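DNA polymerase sliding clamp 2 (Sulfolobus tokodaii, PDB 3AIZ) forms part of a ring-shaped sliding clamp around DNA, tethering the polymerase and other proteins during replication and serving as a moving platform for DNA processing. Local coordinates at residues 9-14 with 232-237; 88-93 with 99-104; 27-30 with 35-38; 147-152 with 175-180; 157-162 with 220-225. One frame throughout, in Å; residues are numbered along the deposited sequence.

In the fold
Interaction 1 opens near the N terminus at helix 9-16 and closes only at residues 232-237, joining the two domains across a loop that holds all the other contacts. Within it, interaction 3 closes first, as a hairpin of strands 25-30 and 34-40, and interaction 2 follows as the hairpin 88-93 with 99-104. These two touch where Leu91 meets Phe30 and Ile35, while Ala9 of the helix packs on Val89 and Val102. In the C-terminal domain interactions 4 and 5 cross: 157-162 starts before 175-180 is reached, and 220-225 comes after. They meet at Leu150 and Val157, so helix, interface strand and sheet core are tied together.

Interaction 1 (9-14 with 232-237); sequences AKDFYS and VPTDSG
The carboxylate of Asp11 has Thr234 over one face and Ser236 at its edge: Thr234 CB stands above Asp11 CG at 3.9 Å, and Ser236 OG lies close to the carboxylate plane. This is a small surface clasp between the two domains of the PCNA fold, from helix 9-16 of the first to the turn that follows strand 226-233 of the second. Ser236 OG donates over 2.5 Å to Asp11 OD2, which accepts through its anti lone pair, the one turned away from OD1. The other oxygen looks back to its own helix, where Lys10 NZ makes a salt bridge with Asp11 OD1 at 3.5 Å; the two oxygens are thus shared between the domains.

Residues 234 to 237 form a type I beta turn, closed by a weak bond from Gly237 N to Thr234 O, and the turn brings Thr234 and Ser236 to the same carboxylate. The Thr234 side chain runs antiparallel alongside Asp11, and its CB covers the carboxylate. The Thr234 hydroxyl bonds to Gly238 O, while Ser236 OG has a second partner in Tyr6 OH. At the helix start, Asp11 N is hydrogen-bonded to Ser8 OG.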
# COMPACT_ATOMS: atom_id res chain seq x y z
N ALA A 9 -28.19 -0.07 8.70
CA ALA A 9 -27.10 0.65 9.34
C ALA A 9 -26.45 1.62 8.36
O ALA A 9 -26.12 2.75 8.71
CB ALA A 9 -26.07 -0.32 9.89
N LYS A 10 -26.27 1.16 7.12
CA LYS A 10 -25.63 1.96 6.09
C LYS A 10 -26.40 3.25 5.83
O LYS A 10 -25.83 4.34 5.86
CB LYS A 10 -25.47 1.17 4.80
CG LYS A 10 -24.52 1.80 3.79
CD LYS A 10 -24.51 1.04 2.47
CE LYS A 10 -25.80 1.26 1.70
NZ LYS A 10 -25.98 2.69 1.31
N ASP A 11 -27.70 3.12 5.58
CA ASP A 11 -28.55 4.28 5.31
C ASP A 11 -28.56 5.25 6.48
O ASP A 11 -28.50 6.47 6.28
CB ASP A 11 -29.97 3.83 4.95
CG ASP A 11 -30.05 3.16 3.59
OD1 ASP A 11 -29.12 3.37 2.78
OD2 ASP A 11 -31.03 2.44 3.33
N PHE A 12 -28.64 4.71 7.69
CA PHE A 12 -28.59 5.52 8.90
C PHE A 12 -27.32 6.38 8.92
O PHE A 12 -27.36 7.56 9.25
CB PHE A 12 -28.62 4.62 10.14
CG PHE A 12 -29.10 5.30 11.39
CD1 PHE A 12 -30.12 4.75 12.15
CD2 PHE A 12 -28.54 6.50 11.80
CE1 PHE A 12 -30.56 5.37 13.30
CE2 PHE A 12 -28.98 7.13 12.95
CZ PHE A 12 -29.99 6.56 13.70
N TYR A 13 -26.20 5.76 8.54
CA TYR A 13 -24.92 6.45 8.52
C TYR A 13 -24.86 7.54 7.45
O TYR A 13 -24.30 8.61 7.68
CB TYR A 13 -23.77 5.46 8.32
CG TYR A 13 -22.41 6.10 8.19
CD1 TYR A 13 -21.85 6.35 6.95
CD2 TYR A 13 -21.68 6.46 9.32
CE1 TYR A 13 -20.60 6.94 6.83
CE2 TYR A 13 -20.43 7.04 9.21
CZ TYR A 13 -19.90 7.28 7.97
OH TYR A 13 -18.66 7.87 7.85
N SER A 14 -25.44 7.26 6.29
CA SER A 14 -25.48 8.24 5.21
C SER A 14 -26.23 9.49 5.64
O SER A 14 -25.81 10.61 5.35
CB SER A 14 -26.12 7.64 3.95
OG SER A 14 -25.23 6.75 3.30
N VAL A 232 -34.45 14.01 0.91
CA VAL A 232 -33.47 13.00 0.53
C VAL A 232 -33.83 11.65 1.15
O VAL A 232 -33.34 11.30 2.22
CB VAL A 232 -32.05 13.39 0.97
CG1 VAL A 232 -31.03 12.41 0.44
CG2 VAL A 232 -31.73 14.80 0.50
N PRO A 233 -34.70 10.89 0.47
CA PRO A 233 -35.18 9.59 0.96
C PRO A 233 -34.13 8.50 0.78
O PRO A 233 -33.29 8.58 -0.12
CB PRO A 233 -36.37 9.29 0.04
CG PRO A 233 -36.64 10.56 -0.71
CD PRO A 233 -35.33 11.26 -0.80
N THR A 234 -34.17 7.49 1.64
CA THR A 234 -33.34 6.31 1.48
C THR A 234 -34.23 5.11 1.17
O THR A 234 -35.45 5.18 1.34
CB THR A 234 -32.49 6.02 2.73
OG1 THR A 234 -33.36 5.71 3.83
CG2 THR A 234 -31.64 7.23 3.08
N ASP A 235 -33.63 4.01 0.73
CA ASP A 235 -34.40 2.83 0.36
C ASP A 235 -34.94 2.09 1.58
O ASP A 235 -35.65 1.09 1.44
CB ASP A 235 -33.55 1.88 -0.50
CG ASP A 235 -33.28 2.44 -1.88
OD1 ASP A 235 -33.93 3.43 -2.27
OD2 ASP A 235 -32.40 1.89 -2.59
N SER A 236 -34.62 2.58 2.77
CA SER A 236 -35.05 1.93 4.00
C SER A 236 -35.98 2.81 4.84
O SER A 236 -36.39 2.42 5.93
CB SER A 236 -33.84 1.48 4.82
OG SER A 236 -32.93 2.55 5.02
N GLY A 237 -36.31 3.99 4.32
CA GLY A 237 -37.24 4.88 4.99
C GLY A 237 -36.60 6.15 5.53
O GLY A 237 -37.17 7.24 5.41

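Interaction 2 (88-93 with 99-104). With SO4 (sulfate ion), chain E.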
# COMPACT_ATOMS: atom_id res chain seq x y z
N THR A 88 -28.53 -4.32 10.40
CA THR A 88 -29.59 -3.52 11.00
C THR A 88 -29.07 -2.74 12.20
O THR A 88 -27.93 -2.94 12.63
CB THR A 88 -30.79 -4.39 11.44
OG1 THR A 88 -30.38 -5.28 12.48
CG2 THR A 88 -31.31 -5.21 10.26
N VAL A 89 -29.90 -1.86 12.74
CA VAL A 89 -29.52 -1.05 13.90
C VAL A 89 -30.65 -0.98 14.92
O VAL A 89 -31.81 -0.83 14.55
CB VAL A 89 -29.14 0.38 13.48
CG1 VAL A 89 -28.91 1.25 14.71
CG2 VAL A 89 -27.91 0.37 12.62
N THR A 90 -30.30 -1.11 16.19
CA THR A 90 -31.28 -0.95 17.25
C THR A 90 -30.88 0.19 18.18
O THR A 90 -29.71 0.36 18.51
CB THR A 90 -31.46 -2.25 18.08
OG1 THR A 90 -30.21 -2.60 18.70
CG2 THR A 90 -31.91 -3.39 17.18
N LEU A 91 -31.87 0.98 18.58
CA LEU A 91 -31.66 2.08 19.51
C LEU A 91 -32.39 1.77 20.81
O LEU A 91 -33.60 1.59 20.82
CB LEU A 91 -32.19 3.39 18.91
CG LEU A 91 -31.62 3.80 17.56
CD1 LEU A 91 -32.38 4.99 17.00
CD2 LEU A 91 -30.14 4.12 17.68
N GLU A 92 -31.64 1.71 21.90
CA GLU A 92 -32.20 1.35 23.19
C GLU A 92 -31.85 2.38 24.26
O GLU A 92 -30.67 2.66 24.50
CB GLU A 92 -31.71 -0.04 23.61
CG GLU A 92 -32.29 -0.55 24.91
CD GLU A 92 -31.78 -1.94 25.26
OE1 GLU A 92 -31.27 -2.62 24.35
OE2 GLU A 92 -31.89 -2.33 26.44
N GLU A 93 -32.87 2.95 24.89
CA GLU A 93 -32.66 3.96 25.92
C GLU A 93 -31.97 3.37 27.15
O GLU A 93 -32.20 2.22 27.52
CB GLU A 93 -33.99 4.60 26.33
CG GLU A 93 -33.84 5.69 27.38
CD GLU A 93 -35.18 6.20 27.88
OE1 GLU A 93 -36.22 5.61 27.53
OE2 GLU A 93 -35.19 7.20 28.64
N LYS A 99 -27.99 3.22 24.09
CA LYS A 99 -27.25 2.05 23.63
C LYS A 99 -27.56 1.75 22.17
O LYS A 99 -28.71 1.48 21.82
CB LYS A 99 -27.58 0.83 24.49
CG LYS A 99 -26.93 -0.46 24.01
CD LYS A 99 -27.36 -1.64 24.87
CE LYS A 99 -26.79 -2.95 24.34
NZ LYS A 99 -27.23 -4.12 25.14
N VAL A 100 -26.54 1.79 21.32
CA VAL A 100 -26.72 1.52 19.90
C VAL A 100 -26.07 0.20 19.51
O VAL A 100 -24.91 -0.05 19.82
CB VAL A 100 -26.14 2.65 19.03
CG1 VAL A 100 -26.34 2.34 17.55
CG2 VAL A 100 -26.79 3.98 19.38
N THR A 101 -26.83 -0.65 18.82
CA THR A 101 -26.32 -1.95 18.40
C THR A 101 -26.47 -2.16 16.89
O THR A 101 -27.54 -1.92 16.33
CB THR A 101 -27.03 -3.10 19.13
OG1 THR A 101 -26.87 -2.94 20.55
CG2 THR A 101 -26.46 -4.44 18.70
N VAL A 102 -25.40 -2.60 16.25
CA VAL A 102 -25.43 -2.94 14.84
C VAL A 102 -25.33 -4.45 14.67
O VAL A 102 -24.39 -5.08 15.15
CB VAL A 102 -24.29 -2.27 14.06
CG1 VAL A 102 -24.25 -2.78 12.63
CG2 VAL A 102 -24.45 -0.76 14.08
N ARG A 103 -26.32 -5.04 14.00
CA ARG A 103 -26.39 -6.48 13.85
C ARG A 103 -26.29 -6.90 12.39
O ARG A 103 -27.03 -6.40 11.54
CB ARG A 103 -27.71 -6.99 14.44
CG ARG A 103 -28.04 -6.38 15.79
CD ARG A 103 -29.45 -6.70 16.22
NE ARG A 103 -29.82 -5.95 17.42
CZ ARG A 103 -29.57 -6.36 18.66
NH1 ARG A 103 -28.94 -7.52 18.86
NH2 ARG A 103 -29.94 -5.62 19.69
N ASP A 104 -25.38 -7.81 12.10
CA ASP A 104 -25.20 -8.31 10.74
C ASP A 104 -25.28 -9.83 10.68
O ASP A 104 -24.28 -10.52 10.84
CB ASP A 104 -23.86 -7.84 10.17
CG ASP A 104 -23.66 -8.27 8.73
OD1 ASP A 104 -24.68 -8.49 8.03
OD2 ASP A 104 -22.50 -8.40 8.30
S SO4 E . -28.61 -7.42 22.85
O1 SO4 E . -27.76 -7.45 24.04
O2 SO4 E . -28.67 -6.05 22.34
O3 SO4 E . -28.04 -8.29 21.82
O4 SO4 E . -29.96 -7.87 23.18
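Thr88 with Arg103, Thr90 with Thr101 and Glu92 with Lys99 are antiparallel hydrogen-bonded pairs, each making two backbone bonds; Thr90 N reaches Thr101 O at 2.9 Å, and Lys99 N meets Glu92 O at 2.8 Å with an N-H...O angle of 168°. Between them, at the non-hydrogen-bonded pairs, Val89 CA and Val100 CA send C-H groups toward the carbonyl oxygens of Thr101 and Thr90.

Apolar contacts lie on the face carrying Val89, Leu91, Val100 and Val102. Leu91 CD2 runs beside Val100 CG2 at 3.8 Å, and the CG2 methyls of Val89 and Val102 are 3.9 Å apart. The strands form a beta hairpin of the N-terminal PCNA domain, and this face is covered by helices 9-16 and 72-80 through Ala9, Phe12, Leu75 and Leu79.

Polar side chains occupy the other face. Arg103, extended from CG to NE, brings its guanidinium across Thr90 at about a right angle; NH2 donates to Thr90 OG1 at 3.2 Å, with the hydroxyl tilted from the guanidinium plane. Thr101 CG2 sits over the centre of one guanidinium face. A sulfate, probably from the crystallisation liquor, takes hydrogen bonds from Arg103 NH2 to O2 at 3.0 Å and from Arg103 NH1 to O3 at 3.2 Å. Extended Lys99 brings NZ to 3.5 Å from sulfate O1.

Interaction 3 (27-30 with 35-38); sequences ILNF and IFSR
Asn29 and Phe36 make the close half of this contact. Asn29 CB sits over the centre of one face of the Phe36 ring, 3.7 Å from its centroid and 13° off the normal, a CH-pi contact. The ring gets there because Phe36 CG stands between its own backbone N and carbonyl carbon (chi1 73°), which folds it back across the neighbouring strand. The amide plane of Asn29 is turned 48° from the ring; ND2 adds a weak bond to Phe36 O, while OD1 takes a hydrogen bond from Asp123 N, on the chain between the two domains. Asn29 and Phe36 are also the hydrogen-bonded backbone pair, with Asn29 N at 2.7 Å from Phe36 O and Phe36 N at 2.9 Å from Asn29 O.

These are adjacent antiparallel strands of a beta hairpin in the N-terminal PCNA domain, flanked by strands 66-71 and 46-53. On the opposite face Phe30 and Ile35 run alongside each other in the same direction, Phe30 CE2 touching Ile35 CD1 at 3.6 Å, with Ile35 CG2 over one ring face; Leu28 CD2 adds a looser apolar touch, 4.2 Å from Ile35 CG2.

Toward Ile27 and Arg38, both partly exposed, a single side-chain bond replaces the backbone pair: Ser37 OG donates to Ile27 O over 3.1 Å from well above the carbonyl plane. Arg38 turns away to weak contacts with Asp123 and Gln124.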
# COMPACT_ATOMS: atom_id res chain seq x y z
N ILE A 27 -29.65 16.30 19.17
CA ILE A 27 -30.74 15.80 20.00
C ILE A 27 -31.64 14.86 19.22
O ILE A 27 -32.40 15.29 18.36
CB ILE A 27 -31.58 16.96 20.57
CG1 ILE A 27 -30.73 17.84 21.48
CG2 ILE A 27 -32.78 16.41 21.33
CD1 ILE A 27 -31.50 18.97 22.13
N LEU A 28 -31.54 13.57 19.52
CA LEU A 28 -32.43 12.57 18.95
C LEU A 28 -33.78 12.62 19.64
O LEU A 28 -33.87 12.38 20.84
CB LEU A 28 -31.83 11.17 19.08
CG LEU A 28 -30.81 10.72 18.04
CD1 LEU A 28 -30.23 9.37 18.43
CD2 LEU A 28 -31.45 10.64 16.66
N ASN A 29 -34.82 12.94 18.88
CA ASN A 29 -36.17 13.01 19.43
C ASN A 29 -36.97 11.75 19.12
O ASN A 29 -37.23 11.44 17.96
CB ASN A 29 -36.89 14.25 18.91
CG ASN A 29 -36.18 15.53 19.27
OD1 ASN A 29 -35.99 15.85 20.45
ND2 ASN A 29 -35.78 16.29 18.26
N PHE A 30 -37.37 11.04 20.17
CA PHE A 30 -38.19 9.85 20.02
C PHE A 30 -39.66 10.19 20.27
O PHE A 30 -40.05 10.50 21.39
CB PHE A 30 -37.75 8.76 21.00
CG PHE A 30 -36.35 8.27 20.76
CD1 PHE A 30 -35.27 8.91 21.34
CD2 PHE A 30 -36.11 7.16 19.97
CE1 PHE A 30 -33.98 8.46 21.12
CE2 PHE A 30 -34.83 6.70 19.75
CZ PHE A 30 -33.76 7.36 20.33
N ILE A 35 -38.73 8.98 14.87
CA ILE A 35 -37.50 9.43 15.50
C ILE A 35 -36.94 10.51 14.60
O ILE A 35 -36.90 10.35 13.38
CB ILE A 35 -36.47 8.29 15.60
CG1 ILE A 35 -37.05 7.12 16.39
CG2 ILE A 35 -35.18 8.79 16.24
CD1 ILE A 35 -36.11 5.93 16.48
N PHE A 36 -36.51 11.63 15.18
CA PHE A 36 -36.01 12.72 14.37
C PHE A 36 -35.07 13.65 15.12
O PHE A 36 -35.11 13.73 16.35
CB PHE A 36 -37.17 13.53 13.78
CG PHE A 36 -37.88 14.38 14.78
CD1 PHE A 36 -39.03 13.92 15.41
CD2 PHE A 36 -37.42 15.65 15.09
CE1 PHE A 36 -39.69 14.70 16.34
CE2 PHE A 36 -38.07 16.44 16.02
CZ PHE A 36 -39.21 15.96 16.64
N SER A 37 -34.23 14.35 14.36
CA SER A 37 -33.34 15.36 14.91
C SER A 37 -33.33 16.55 13.97
O SER A 37 -33.22 16.39 12.75
CB SER A 37 -31.93 14.80 15.07
OG SER A 37 -31.06 15.76 15.63
N ARG A 38 -33.46 17.75 14.52
CA ARG A 38 -33.48 18.95 13.69
C ARG A 38 -32.73 20.10 14.35
O ARG A 38 -32.96 20.43 15.52
CB ARG A 38 -34.92 19.37 13.36
CG ARG A 38 -35.69 20.00 14.52
CD ARG A 38 -35.75 21.52 14.36
NE ARG A 38 -36.55 22.14 15.42
CZ ARG A 38 -36.86 23.44 15.46
NH1 ARG A 38 -36.44 24.25 14.49
NH2 ARG A 38 -37.59 23.92 16.45

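Interaction 4 (147-152 with 175-180)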
# COMPACT_ATOMS: atom_id res chain seq x y z
N ALA A 147 -24.18 21.37 -8.38
CA ALA A 147 -23.44 21.99 -7.28
C ALA A 147 -22.01 22.29 -7.71
O ALA A 147 -21.47 23.35 -7.40
CB ALA A 147 -23.45 21.09 -6.06
N ARG A 148 -21.41 21.36 -8.44
CA ARG A 148 -20.07 21.55 -8.98
C ARG A 148 -20.05 22.72 -9.95
O ARG A 148 -19.14 23.55 -9.93
CB ARG A 148 -19.59 20.28 -9.68
CG ARG A 148 -18.41 20.48 -10.60
CD ARG A 148 -18.44 19.47 -11.73
NE ARG A 148 -19.70 19.53 -12.46
CZ ARG A 148 -20.12 18.59 -13.30
NH1 ARG A 148 -19.37 17.51 -13.52
NH2 ARG A 148 -21.29 18.72 -13.92
N ASP A 149 -21.06 22.78 -10.82
CA ASP A 149 -21.19 23.89 -11.76
C ASP A 149 -21.25 25.21 -11.01
O ASP A 149 -20.51 26.14 -11.32
CB ASP A 149 -22.44 23.72 -12.62
CG ASP A 149 -22.38 22.49 -13.50
OD1 ASP A 149 -21.29 21.88 -13.60
OD2 ASP A 149 -23.41 22.14 -14.10
N LEU A 150 -22.14 25.29 -10.03
CA LEU A 150 -22.34 26.51 -9.26
C LEU A 150 -21.08 26.93 -8.51
O LEU A 150 -20.82 28.12 -8.33
CB LEU A 150 -23.51 26.35 -8.29
CG LEU A 150 -24.88 26.13 -8.94
CD1 LEU A 150 -25.92 25.74 -7.91
CD2 LEU A 150 -25.31 27.36 -9.72
N SER A 151 -20.29 25.95 -8.08
CA SER A 151 -19.06 26.23 -7.35
C SER A 151 -18.00 26.83 -8.27
O SER A 151 -16.87 27.08 -7.85
CB SER A 151 -18.52 24.97 -6.68
OG SER A 151 -17.94 24.09 -7.63
N LEU A 152 -18.38 27.06 -9.52
CA LEU A 152 -17.46 27.64 -10.49
C LEU A 152 -17.74 29.12 -10.72
O LEU A 152 -16.82 29.93 -10.78
CB LEU A 152 -17.53 26.90 -11.83
CG LEU A 152 -16.85 25.53 -11.89
CD1 LEU A 152 -17.07 24.89 -13.25
CD2 LEU A 152 -15.37 25.65 -11.58
N ARG A 175 -18.70 36.23 -15.90
CA ARG A 175 -19.00 34.84 -16.19
C ARG A 175 -20.46 34.50 -15.87
O ARG A 175 -21.04 35.06 -14.94
CB ARG A 175 -18.04 33.90 -15.46
CG ARG A 175 -16.64 33.88 -16.07
CD ARG A 175 -15.71 32.92 -15.35
NE ARG A 175 -15.43 33.34 -13.99
CZ ARG A 175 -15.82 32.67 -12.91
NH1 ARG A 175 -16.51 31.55 -13.03
NH2 ARG A 175 -15.52 33.13 -11.70
N THR A 176 -21.03 33.60 -16.66
CA THR A 176 -22.45 33.27 -16.54
C THR A 176 -22.69 31.77 -16.56
O THR A 176 -21.99 31.03 -17.25
CB THR A 176 -23.26 33.93 -17.68
OG1 THR A 176 -23.93 35.09 -17.18
CG2 THR A 176 -24.29 32.95 -18.24
N TYR A 177 -23.67 31.33 -15.79
CA TYR A 177 -24.08 29.92 -15.78
C TYR A 177 -25.59 29.81 -15.84
O TYR A 177 -26.31 30.56 -15.19
CB TYR A 177 -23.55 29.21 -14.54
CG TYR A 177 -24.11 27.81 -14.36
CD1 TYR A 177 -23.60 26.74 -15.07
CD2 TYR A 177 -25.15 27.57 -13.47
CE1 TYR A 177 -24.10 25.47 -14.91
CE2 TYR A 177 -25.66 26.30 -13.30
CZ TYR A 177 -25.13 25.25 -14.02
OH TYR A 177 -25.64 23.98 -13.86
N LYS A 178 -26.08 28.85 -16.63
CA LYS A 178 -27.51 28.62 -16.76
C LYS A 178 -27.81 27.19 -17.20
O LYS A 178 -27.59 26.83 -18.36
CB LYS A 178 -28.13 29.62 -17.74
CG LYS A 178 -29.64 29.48 -17.89
CD LYS A 178 -30.18 30.47 -18.91
CE LYS A 178 -29.87 31.91 -18.51
NZ LYS A 178 -30.34 32.88 -19.53
N SER A 179 -28.32 26.39 -16.28
CA SER A 179 -28.71 25.02 -16.59
C SER A 179 -30.23 24.89 -16.70
O SER A 179 -30.97 25.67 -16.10
CB SER A 179 -28.18 24.05 -15.53
OG SER A 179 -28.65 24.39 -14.24
N LEU A 180 -30.68 23.92 -17.49
CA LEU A 180 -32.11 23.71 -17.70
C LEU A 180 -32.49 22.27 -17.37
O LEU A 180 -31.93 21.33 -17.91
CB LEU A 180 -32.49 24.03 -19.14
CG LEU A 180 -32.10 25.41 -19.66
CD1 LEU A 180 -32.43 25.56 -21.13
CD2 LEU A 180 -32.78 26.50 -18.84
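Tyr177 swings its ring toward the helix with CG opposite the backbone N (chi1 171°), and Asp149 meets it with CG opposite its own carbonyl carbon (chi1 -64°), the two side chains crossing at about a right angle. The contact joins the end of helix 140-150 to strand 175-183 in the C-terminal PCNA domain. That strand belongs to the subunit interface: residues 176 to 180 form an antiparallel ladder with a strand of the chain of sliding clamp C, carrying the sheet across the boundary, as between the subunits of PCNA rings.

Asp149 CB approaches the phenol end of the ring at 3.3 Å from Tyr177 CE1. The carboxylate plane is turned 60° from the ring plane, and Asp149 OD2 ends 2.9 Å from Tyr177 OH. A hydrogen bond joins OD2 to Tyr105 OH of the clamp C chain, so this buried carboxylate belongs to the interface as well as to the helix. Asp149 OD1 is occupied on the helix side by Arg148, whose NE makes a salt bridge to it at 3.1 Å, from above the carboxylate plane. Leu150 CD2 comes from the same side of the ring as Asp149 CB but reaches other atoms, packing on Tyr177 CE2 at 3.7 Å. Phe109 of the clamp C chain meets the same ring.

Arg175 closes the far end, presenting its guanidinium edge to the loop after the helix. There Leu152 O lies near the guanidinium plane but receives the donor from above its own carbonyl plane, with Arg175 NH1 2.8 Å away.

Interaction 5 (157-162 with 220-225)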
# COMPACT_ATOMS: atom_id res chain seq x y z
N VAL A 157 -27.78 31.76 -6.62
CA VAL A 157 -28.49 30.97 -7.62
C VAL A 157 -29.93 31.44 -7.75
O VAL A 157 -30.65 31.55 -6.75
CB VAL A 157 -28.51 29.48 -7.27
CG1 VAL A 157 -29.26 28.69 -8.33
CG2 VAL A 157 -27.10 28.95 -7.11
N GLU A 158 -30.36 31.73 -8.97
CA GLU A 158 -31.76 32.05 -9.22
C GLU A 158 -32.46 30.88 -9.89
O GLU A 158 -32.24 30.60 -11.07
CB GLU A 158 -31.89 33.31 -10.09
CG GLU A 158 -33.31 33.56 -10.57
CD GLU A 158 -33.45 34.88 -11.30
OE1 GLU A 158 -32.95 35.90 -10.80
OE2 GLU A 158 -34.08 34.89 -12.38
N ILE A 159 -33.30 30.19 -9.12
CA ILE A 159 -34.07 29.08 -9.67
C ILE A 159 -35.48 29.55 -10.02
O ILE A 159 -36.10 30.29 -9.26
CB ILE A 159 -34.12 27.89 -8.69
CG1 ILE A 159 -34.74 26.67 -9.37
CG2 ILE A 159 -34.88 28.25 -7.43
CD1 ILE A 159 -34.63 25.39 -8.56
N SER A 160 -35.96 29.13 -11.18
CA SER A 160 -37.28 29.53 -11.64
C SER A 160 -37.83 28.49 -12.61
O SER A 160 -37.06 27.79 -13.27
CB SER A 160 -37.23 30.90 -12.33
OG SER A 160 -36.47 30.84 -13.52
N ALA A 161 -39.15 28.38 -12.69
CA ALA A 161 -39.75 27.37 -13.54
C ALA A 161 -41.05 27.82 -14.19
O ALA A 161 -41.85 28.53 -13.58
CB ALA A 161 -39.98 26.09 -12.75
N ASP A 162 -41.24 27.42 -15.44
CA ASP A 162 -42.53 27.56 -16.10
C ASP A 162 -43.19 26.19 -16.09
O ASP A 162 -42.82 25.32 -15.30
CB ASP A 162 -42.37 28.09 -17.53
CG ASP A 162 -41.51 27.20 -18.40
OD1 ASP A 162 -41.33 26.01 -18.06
OD2 ASP A 162 -41.00 27.69 -19.43
N VAL A 220 -37.29 18.23 -4.78
CA VAL A 220 -37.02 19.64 -4.54
C VAL A 220 -38.28 20.46 -4.74
O VAL A 220 -38.92 20.38 -5.78
CB VAL A 220 -35.92 20.17 -5.47
CG1 VAL A 220 -35.69 21.66 -5.23
CG2 VAL A 220 -34.63 19.39 -5.27
N GLY A 221 -38.64 21.25 -3.73
CA GLY A 221 -39.81 22.10 -3.81
C GLY A 221 -39.50 23.54 -3.48
O GLY A 221 -38.65 23.81 -2.62
N PHE A 222 -40.17 24.47 -4.15
CA PHE A 222 -40.01 25.89 -3.87
C PHE A 222 -41.15 26.69 -4.48
O PHE A 222 -42.04 26.13 -5.12
CB PHE A 222 -38.66 26.40 -4.39
CG PHE A 222 -38.59 26.51 -5.89
CD1 PHE A 222 -38.73 27.74 -6.51
CD2 PHE A 222 -38.38 25.38 -6.67
CE1 PHE A 222 -38.67 27.84 -7.89
CE2 PHE A 222 -38.31 25.48 -8.05
CZ PHE A 222 -38.46 26.71 -8.66
N GLY A 223 -41.12 28.00 -4.26
CA GLY A 223 -42.14 28.88 -4.81
C GLY A 223 -41.62 30.31 -4.87
O GLY A 223 -40.44 30.55 -4.64
N ASN A 224 -42.50 31.25 -5.19
CA ASN A 224 -42.10 32.65 -5.30
C ASN A 224 -41.55 33.21 -4.00
O ASN A 224 -42.30 33.49 -3.07
CB ASN A 224 -43.25 33.51 -5.81
CG ASN A 224 -43.30 33.59 -7.32
OD1 ASN A 224 -43.54 32.59 -7.99
ND2 ASN A 224 -43.08 34.79 -7.85
N ASN A 225 -40.23 33.39 -3.96
CA ASN A 225 -39.57 33.99 -2.81
C ASN A 225 -39.91 33.31 -1.48
O ASN A 225 -40.02 33.96 -0.45
CB ASN A 225 -39.89 35.48 -2.74
CG ASN A 225 -39.41 36.24 -3.97
OD1 ASN A 225 -38.53 35.78 -4.69
ND2 ASN A 225 -39.99 37.41 -4.20
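Ile159 lies flat along one face of the Phe222 ring, and nearly all of the contact is made by that pair. The axes of segments 157-161 and 220-223 pass 8.4 Å apart at 88°, and the two strands share no hydrogen bond: this is face-to-face packing of beta strands in the core of the C-terminal PCNA domain, where side chains alone bridge the gap.

The conformations explain the fit. Phe222 CG stands between its backbone N and carbonyl carbon (chi1 72°), which sends the ring straight out toward the other strand. Ile159 comes from the opposite direction with CG1 opposite its backbone N and CD1 continuing extended (chi2 170°), leaving CG2 in the crowded position beside both backbone neighbours. That staggering spreads the branches over the same ring face. CG2 makes the CH-pi contact, 4.0 Å from the centroid, near the CD1-CE1 side of the ring. On the other side Ile159 CD1 touches Phe222 CE2 at 3.7 Å, while Ile159 CG1 lies over the outer end, 3.8 Å from Phe222 CZ.

Residues of other strands enclose the pair: Tyr200 and Met228 touch both side chains, and Val134 and Phe136 pack on Phe222. Past Ile159 the chain runs on along the ring's outer end. Ala161 CB approaches Phe222 CZ obliquely at 4.4 Å, and Ser160 CA, at the ring edge near its plane, is 4.3 Å from Phe222 CZ.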